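Local coordinates for methionine gamma-lyase (PDB 1PFF), which belongs to the Cys/Met metabolism family of PLP-dependent enzymes, within the clan of the PLP-dependent aminotransferases, at residues His39-Asp44 with Asp66-Ala71; Asp101-Val106 with Leu132-Asp137. All coordinates share one frame; numbering follows the deposited sequence.

Contact 1 of 2, residues His39-Asp44 with Asp66-Ala71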
ATOM      1  N   HIS A  39     -35.834 -19.177 -12.108  1.00 12.14           N
ATOM      2  CA  HIS A  39     -36.688 -18.243 -11.374  1.00 11.89           C
ATOM      3  C   HIS A  39     -36.002 -17.844 -10.063  1.00 11.48           C
ATOM      4  O   HIS A  39     -35.392 -18.670  -9.398  1.00 11.04           O
ATOM      5  CB  HIS A  39     -38.064 -18.888 -11.129  1.00 11.73           C
ATOM      6  CG  HIS A  39     -38.997 -18.079 -10.273  1.00 12.29           C
ATOM      7  ND1 HIS A  39     -39.553 -18.578  -9.111  1.00 11.71           N
ATOM      8  CD2 HIS A  39     -39.500 -16.829 -10.423  1.00 12.81           C
ATOM      9  CE1 HIS A  39     -40.342 -17.662  -8.573  1.00 11.66           C
ATOM     10  NE2 HIS A  39     -40.331 -16.592  -9.351  1.00 12.53           N
ATOM     11  N   LEU A  40     -36.096 -16.565  -9.715  1.00 11.74           N
ATOM     12  CA  LEU A  40     -35.528 -16.051  -8.475  1.00 11.54           C
ATOM     13  C   LEU A  40     -36.609 -15.305  -7.706  1.00 11.47           C
ATOM     14  O   LEU A  40     -37.369 -14.528  -8.284  1.00 11.01           O
ATOM     15  CB  LEU A  40     -34.337 -15.106  -8.755  1.00 11.43           C
ATOM     16  CG  LEU A  40     -33.649 -14.478  -7.529  1.00 12.80           C
ATOM     17  CD1 LEU A  40     -32.131 -14.308  -7.755  1.00 14.61           C
ATOM     18  CD2 LEU A  40     -34.275 -13.123  -7.195  1.00 13.15           C
ATOM     19  N   ILE A  41     -36.689 -15.562  -6.406  1.00 11.21           N
ATOM     20  CA  ILE A  41     -37.594 -14.813  -5.543  1.00 12.02           C
ATOM     21  C   ILE A  41     -36.742 -13.902  -4.692  1.00 12.48           C
ATOM     22  O   ILE A  41     -35.807 -14.366  -4.035  1.00 12.98           O
ATOM     23  CB  ILE A  41     -38.420 -15.750  -4.639  1.00 11.95           C
ATOM     24  CG1 ILE A  41     -39.176 -16.780  -5.482  1.00 11.92           C
ATOM     25  CG2 ILE A  41     -39.387 -14.926  -3.762  1.00 12.64           C
ATOM     26  CD1 ILE A  41     -39.652 -17.980  -4.707  1.00 11.53           C
ATOM     27  N   SER A  42     -37.063 -12.616  -4.707  1.00 13.22           N
ATOM     28  CA  SER A  42     -36.344 -11.630  -3.911  1.00 13.81           C
ATOM     29  C   SER A  42     -37.319 -10.881  -3.020  1.00 14.71           C
ATOM     30  O   SER A  42     -38.499 -10.737  -3.352  1.00 13.74           O
ATOM     31  CB  SER A  42     -35.617 -10.637  -4.820  1.00 14.23           C
ATOM     32  OG  SER A  42     -34.994  -9.603  -4.061  1.00 14.47           O
ATOM     33  N   ASP A  43     -36.826 -10.425  -1.873  1.00 15.38           N
ATOM     34  CA  ASP A  43     -37.585  -9.504  -1.054  1.00 16.88           C
ATOM     35  C   ASP A  43     -37.736  -8.171  -1.796  1.00 18.33           C
ATOM     36  O   ASP A  43     -36.919  -7.826  -2.652  1.00 17.76           O
ATOM     37  CB  ASP A  43     -36.928  -9.295   0.310  1.00 17.06           C
ATOM     38  CG  ASP A  43     -37.780  -8.445   1.237  1.00 16.95           C
ATOM     39  OD1 ASP A  43     -37.291  -7.379   1.667  1.00 18.19           O
ATOM     40  OD2 ASP A  43     -38.947  -8.759   1.577  1.00 15.74           O
ATOM     41  N   ASP A  44     -38.789  -7.435  -1.466  1.00 20.08           N
ATOM     42  CA  ASP A  44     -39.072  -6.179  -2.147  1.00 22.63           C
ATOM     43  C   ASP A  44     -38.433  -4.964  -1.468  1.00 24.36           C
ATOM     44  O   ASP A  44     -38.672  -3.836  -1.882  1.00 24.70           O
ATOM     45  CB  ASP A  44     -40.588  -5.996  -2.302  1.00 22.59           C
ATOM     46  CG  ASP A  44     -41.292  -5.784  -0.977  1.00 23.25           C
ATOM     47  OD1 ASP A  44     -40.640  -5.876   0.086  1.00 24.19           O
ATOM     48  OD2 ASP A  44     -42.505  -5.525  -0.896  1.00 24.43           O
ATOM     49  N   ASP A  66     -39.561 -12.616  -9.121  1.00 12.95           N
ATOM     50  CA  ASP A  66     -40.652 -12.033  -8.357  1.00 13.36           C
ATOM     51  C   ASP A  66     -40.066 -11.221  -7.210  1.00 13.03           C
ATOM     52  O   ASP A  66     -39.194 -11.715  -6.499  1.00 12.99           O
ATOM     53  CB  ASP A  66     -41.538 -13.136  -7.793  1.00 13.76           C
ATOM     54  CG  ASP A  66     -42.479 -13.714  -8.833  1.00 15.55           C
ATOM     55  OD1 ASP A  66     -43.291 -12.953  -9.397  1.00 17.50           O
ATOM     56  OD2 ASP A  66     -42.480 -14.913  -9.145  1.00 16.99           O
ATOM     57  N   PHE A  67     -40.531  -9.984  -7.032  1.00 13.16           N
ATOM     58  CA  PHE A  67     -40.228  -9.225  -5.808  1.00 13.00           C
ATOM     59  C   PHE A  67     -41.418  -9.316  -4.864  1.00 12.89           C
ATOM     60  O   PHE A  67     -42.538  -8.941  -5.227  1.00 12.39           O
ATOM     61  CB  PHE A  67     -39.933  -7.750  -6.104  1.00 13.69           C
ATOM     62  CG  PHE A  67     -38.727  -7.528  -6.961  1.00 15.15           C
ATOM     63  CD1 PHE A  67     -38.869  -7.312  -8.334  1.00 16.72           C
ATOM     64  CD2 PHE A  67     -37.446  -7.537  -6.405  1.00 17.08           C
ATOM     65  CE1 PHE A  67     -37.746  -7.101  -9.144  1.00 16.33           C
ATOM     66  CE2 PHE A  67     -36.312  -7.323  -7.211  1.00 16.82           C
ATOM     67  CZ  PHE A  67     -36.473  -7.101  -8.583  1.00 16.01           C
ATOM     68  N   ILE A  68     -41.186  -9.832  -3.661  1.00 12.05           N
ATOM     69  CA  ILE A  68     -42.280 -10.066  -2.714  1.00 12.40           C
ATOM     70  C   ILE A  68     -41.930  -9.547  -1.317  1.00 12.63           C
ATOM     71  O   ILE A  68     -40.751  -9.381  -0.977  1.00 12.74           O
ATOM     72  CB  ILE A  68     -42.626 -11.580  -2.648  1.00 11.55           C
ATOM     73  CG1 ILE A  68     -41.522 -12.353  -1.898  1.00 12.18           C
ATOM     74  CG2 ILE A  68     -42.843 -12.160  -4.073  1.00 12.23           C
ATOM     75  CD1 ILE A  68     -41.925 -13.756  -1.478  1.00 11.08           C
ATOM     76  N   ASP A  69     -42.950  -9.303  -0.505  1.00 12.92           N
ATOM     77  CA  ASP A  69     -42.706  -8.911   0.881  1.00 13.55           C
ATOM     78  C   ASP A  69     -42.461 -10.164   1.711  1.00 13.29           C
ATOM     79  O   ASP A  69     -43.398 -10.888   2.058  1.00 13.67           O
ATOM     80  CB  ASP A  69     -43.881  -8.096   1.417  1.00 13.31           C
ATOM     81  CG  ASP A  69     -43.671  -7.610   2.841  1.00 14.62           C
ATOM     82  OD1 ASP A  69     -42.671  -7.992   3.498  1.00 15.60           O
ATOM     83  OD2 ASP A  69     -44.488  -6.841   3.391  1.00 15.38           O
ATOM     84  N   MET A  70     -41.198 -10.426   2.028  1.00 13.44           N
ATOM     85  CA  MET A  70     -40.847 -11.665   2.723  1.00 13.44           C
ATOM     86  C   MET A  70     -41.102 -11.648   4.240  1.00 13.69           C
ATOM     87  O   MET A  70     -40.828 -12.640   4.932  1.00 14.21           O
ATOM     88  CB  MET A  70     -39.401 -12.061   2.419  1.00 13.64           C
ATOM     89  CG  MET A  70     -39.196 -12.558   0.996  1.00 12.95           C
ATOM     90  SD  MET A  70     -37.520 -13.179   0.805  1.00 13.30           S
ATOM     91  CE  MET A  70     -37.545 -13.634  -0.912  1.00 13.05           C
ATOM     92  N   ALA A  71     -41.623 -10.536   4.754  1.00 14.02           N
ATOM     93  CA  ALA A  71     -42.060 -10.472   6.151  1.00 14.33           C
ATOM     94  C   ALA A  71     -43.507 -10.971   6.302  1.00 14.53           C
ATOM     95  O   ALA A  71     -43.989 -11.152   7.415  1.00 15.05           O
ATOM     96  CB  ALA A  71     -41.904  -9.049   6.706  1.00 14.40           C
TER

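Contact 2 of 2, residues Asp101-Val106 with Leu132-Asp137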
ATOM      1  N   ASP A 101     -37.714 -13.130   9.173  1.00 10.61           N
ATOM      2  CA  ASP A 101     -37.396 -14.320   9.945  1.00 11.15           C
ATOM      3  C   ASP A 101     -36.568 -15.296   9.096  1.00 11.02           C
ATOM      4  O   ASP A 101     -37.101 -15.974   8.208  1.00  9.91           O
ATOM      5  CB  ASP A 101     -38.691 -14.972  10.448  1.00 11.74           C
ATOM      6  CG  ASP A 101     -38.441 -16.065  11.460  1.00 12.75           C
ATOM      7  OD1 ASP A 101     -39.285 -16.224  12.362  1.00 15.27           O
ATOM      8  OD2 ASP A 101     -37.451 -16.828  11.432  1.00 12.22           O
ATOM      9  N   ILE A 102     -35.262 -15.354   9.372  1.00 11.14           N
ATOM     10  CA  ILE A 102     -34.334 -16.159   8.562  1.00 11.07           C
ATOM     11  C   ILE A 102     -34.689 -17.645   8.626  1.00 11.28           C
ATOM     12  O   ILE A 102     -34.835 -18.301   7.590  1.00 10.02           O
ATOM     13  CB  ILE A 102     -32.853 -15.927   9.000  1.00 11.42           C
ATOM     14  CG1 ILE A 102     -32.426 -14.465   8.765  1.00 10.97           C
ATOM     15  CG2 ILE A 102     -31.921 -16.892   8.277  1.00 10.13           C
ATOM     16  CD1 ILE A 102     -31.103 -14.087   9.472  1.00 10.79           C
ATOM     17  N   GLU A 103     -34.818 -18.173   9.843  1.00 11.76           N
ATOM     18  CA  GLU A 103     -35.146 -19.585  10.031  1.00 13.08           C
ATOM     19  C   GLU A 103     -36.453 -19.951   9.299  1.00 12.65           C
ATOM     20  O   GLU A 103     -36.535 -20.993   8.632  1.00 12.50           O
ATOM     21  CB  GLU A 103     -35.225 -19.927  11.525  1.00 13.62           C
ATOM     22  CG  GLU A 103     -35.540 -21.384  11.830  1.00 17.43           C
ATOM     23  CD  GLU A 103     -35.057 -21.834  13.204  1.00 22.93           C
ATOM     24  OE1 GLU A 103     -34.720 -20.979  14.056  1.00 24.10           O
ATOM     25  OE2 GLU A 103     -35.011 -23.061  13.435  1.00 26.43           O
ATOM     26  N   ASP A 104     -37.454 -19.079   9.402  1.00 12.42           N
ATOM     27  CA  ASP A 104     -38.744 -19.331   8.756  1.00 12.87           C
ATOM     28  C   ASP A 104     -38.672 -19.208   7.238  1.00 12.46           C
ATOM     29  O   ASP A 104     -39.332 -19.970   6.519  1.00 12.24           O
ATOM     30  CB  ASP A 104     -39.839 -18.409   9.304  1.00 13.28           C
ATOM     31  CG  ASP A 104     -41.200 -18.737   8.726  1.00 15.48           C
ATOM     32  OD1 ASP A 104     -41.746 -19.802   9.078  1.00 18.45           O
ATOM     33  OD2 ASP A 104     -41.774 -18.021   7.882  1.00 16.98           O
ATOM     34  N   ALA A 105     -37.884 -18.243   6.751  1.00 11.49           N
ATOM     35  CA  ALA A 105     -37.651 -18.105   5.319  1.00 11.01           C
ATOM     36  C   ALA A 105     -37.026 -19.376   4.747  1.00 10.98           C
ATOM     37  O   ALA A 105     -37.457 -19.864   3.701  1.00 10.08           O
ATOM     38  CB  ALA A 105     -36.773 -16.876   5.012  1.00 10.78           C
ATOM     39  N   VAL A 106     -36.030 -19.924   5.449  1.00 10.74           N
ATOM     40  CA  VAL A 106     -35.407 -21.179   5.037  1.00 11.23           C
ATOM     41  C   VAL A 106     -36.432 -22.307   4.998  1.00 12.26           C
ATOM     42  O   VAL A 106     -36.520 -23.042   4.009  1.00 12.03           O
ATOM     43  CB  VAL A 106     -34.220 -21.553   5.951  1.00 11.51           C
ATOM     44  CG1 VAL A 106     -33.695 -22.958   5.611  1.00 10.87           C
ATOM     45  CG2 VAL A 106     -33.106 -20.496   5.818  1.00  9.81           C
ATOM     46  N   LEU A 132     -26.070 -18.698   8.332  1.00 11.62           N
ATOM     47  CA  LEU A 132     -25.740 -20.088   7.991  1.00 12.30           C
ATOM     48  C   LEU A 132     -26.193 -21.067   9.080  1.00 12.78           C
ATOM     49  O   LEU A 132     -26.611 -22.182   8.777  1.00 12.88           O
ATOM     50  CB  LEU A 132     -24.241 -20.262   7.699  1.00 12.27           C
ATOM     51  CG  LEU A 132     -23.646 -19.474   6.522  1.00 12.69           C
ATOM     52  CD1 LEU A 132     -22.174 -19.843   6.379  1.00 13.24           C
ATOM     53  CD2 LEU A 132     -24.389 -19.719   5.207  1.00 12.65           C
ATOM     54  N   ASP A 133     -26.131 -20.620  10.338  1.00 13.86           N
ATOM     55  CA  ASP A 133     -26.563 -21.402  11.504  1.00 14.05           C
ATOM     56  C   ASP A 133     -28.045 -21.742  11.409  1.00 14.31           C
ATOM     57  O   ASP A 133     -28.500 -22.748  11.966  1.00 13.65           O
ATOM     58  CB  ASP A 133     -26.357 -20.598  12.790  1.00 14.73           C
ATOM     59  CG  ASP A 133     -24.897 -20.445  13.176  1.00 16.17           C
ATOM     60  OD1 ASP A 133     -24.039 -20.217  12.302  1.00 17.13           O
ATOM     61  OD2 ASP A 133     -24.515 -20.527  14.356  1.00 19.45           O
ATOM     62  N   LEU A 134     -28.784 -20.887  10.709  1.00 13.70           N
ATOM     63  CA  LEU A 134     -30.219 -21.050  10.555  1.00 14.04           C
ATOM     64  C   LEU A 134     -30.622 -21.719   9.236  1.00 13.83           C
ATOM     65  O   LEU A 134     -31.803 -21.717   8.874  1.00 14.52           O
ATOM     66  CB  LEU A 134     -30.911 -19.693  10.708  1.00 14.18           C
ATOM     67  CG  LEU A 134     -30.625 -18.991  12.037  1.00 15.46           C
ATOM     68  CD1 LEU A 134     -31.242 -17.587  12.012  1.00 16.80           C
ATOM     69  CD2 LEU A 134     -31.127 -19.816  13.226  1.00 13.74           C
ATOM     70  N   GLY A 135     -29.652 -22.296   8.528  1.00 13.06           N
ATOM     71  CA  GLY A 135     -29.933 -23.062   7.327  1.00 12.30           C
ATOM     72  C   GLY A 135     -29.781 -22.342   5.994  1.00 12.05           C
ATOM     73  O   GLY A 135     -29.982 -22.943   4.943  1.00 11.90           O
ATOM     74  N   VAL A 136     -29.424 -21.061   6.029  1.00 11.52           N
ATOM     75  CA  VAL A 136     -29.122 -20.303   4.818  1.00 11.53           C
ATOM     76  C   VAL A 136     -27.961 -20.976   4.073  1.00 11.63           C
ATOM     77  O   VAL A 136     -27.057 -21.525   4.703  1.00 10.84           O
ATOM     78  CB  VAL A 136     -28.790 -18.827   5.174  1.00 11.65           C
ATOM     79  CG1 VAL A 136     -28.176 -18.072   4.005  1.00 11.83           C
ATOM     80  CG2 VAL A 136     -30.050 -18.129   5.670  1.00 11.16           C
ATOM     81  N   ASP A 137     -27.994 -20.959   2.741  1.00 11.06           N
ATOM     82  CA  ASP A 137     -26.927 -21.589   1.953  1.00 11.53           C
ATOM     83  C   ASP A 137     -25.731 -20.685   1.726  1.00 11.34           C
ATOM     84  O   ASP A 137     -24.582 -21.112   1.843  1.00 11.84           O
ATOM     85  CB  ASP A 137     -27.472 -22.072   0.616  1.00 11.65           C
ATOM     86  CG  ASP A 137     -28.520 -23.132   0.787  1.00 12.34           C
ATOM     87  OD1 ASP A 137     -28.157 -24.262   1.184  1.00 11.08           O
ATOM     88  OD2 ASP A 137     -29.726 -22.900   0.608  1.00 13.20           O
TER

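Contact 1 of 2, residues His39-Asp44 with Asp66-Ala71
S42 bonds to D66 and I68 on either side of its partner F67 in a parallel ladder between strand 39-43 and residues 66-68 of strand 64-68, the axes of these segments 4.7 Å apart at closest. S42 N gives a nearly straight hydrogen bond to D66 O (2.9 Å, 176°), S42 O receives I68 N at 2.9 Å, and L40 O receives D66 N; D44 N adds a weak bond to I68 O.

Side-chain polar contacts close both ends. H39, its CG anti to the backbone N (chi1 175°), brings NE2 to within 2.7 Å of D66 OD2, on its anti side, out of the carboxylate plane and tilted from the ring plane, the two planes 77° apart; H39 ND1 is hydrogen-bonded to T84 OG1. At the C-terminal end D43 OD2 takes the amide of M70 (N to OD2 2.8 Å). The carboxylates of D43, D44 and D69 converge there, and K98 forms salt bridges with all three, probably offsetting their repulsion.

Apolar contacts line the I41 face: I41 CG2 touches I68 CD1 and M70 CE, each at 3.6 Å, the extended M70 chain running back alongside D43. On the other face of the sheet, S42 CB approaches the F67 ring obliquely.

The pair belongs to a beta-alpha-beta unit whose helix 48-60 covers S42 and F67; strand 84-90 flanks 39-43, and 64-68 is an outermost strand within this chain.

Contact 2 of 2, residues Asp101-Val106 with Leu132-Asp137
I102 and V136 make the tightest meeting between the first turns of helix 102-109 and the loop leading into strand 138-142: their CG2 methyls lie 3.4 Å apart. I102 CG2 stands anti to the backbone N (chi1 -63° for CG1), and it also lies against L134 CB. One helical turn on, V106 continues the same ridge. Its CG2 is 3.9 Å from V136 CG2 and sits over the loop backbone, 3.5 Å from L134 O, while CG1 faces G135 O. The loop therefore presents carbonyl oxygens as well as methyls to the valine. G135 takes a positive phi (97°), a backbone shape readily adopted by glycine, and V106 CG1 lies close by on the side from which a side chain is absent. I102, V106 and V136 are all buried; I102 also touches F89, and V136 touches V119.

Toward solvent the fit is looser. L134, only partly exposed, reaches across to the helix and crosses I102 at about a right angle, its CD1 3.8 Å from I102 CB. Its other methyl, CD2, meets the end of the extended E103 side chain, where OE1 is 3.9 Å away. Q240 of helix 234-240 also touches L134.

The polar groups find their partners within one segment or outside both. D101 caps the helix, its OD2 accepting D104 N at 3.0 Å, and forms a salt bridge through OD1 with K239; R110, just after the helix, hydrogen-bonds to G135 O and forms a salt bridge with D137 OD2. Helix 102-109 is the crossover between the adjacent parallel strands 84-90 and 116-120. Its fit to the loop thus rests on shape, not on directional bonds, with R110 fixing the loop carbonyl from outside the two segments.

In the fold
Contact 1 is part of the seven-stranded mixed sheet, and contact 2 packs against that sheet through I102, A105 and V136; along the chain the first is complete before the second begins. Their centres are 15 Å apart and their nearest atoms about 5 Å, without touching. Strand 84-90 mediates between them, since its F89 meets D43 and M70 of contact 1 as well as I102 and A105 of contact 2. The two differ in kind, contact 1 pairing strands at one margin of the sheet and contact 2 packing a helix on a loop. A 1,2-ethanediol, probably from the crystallisation liquor, is bound about 4 Å from the D66 side chain.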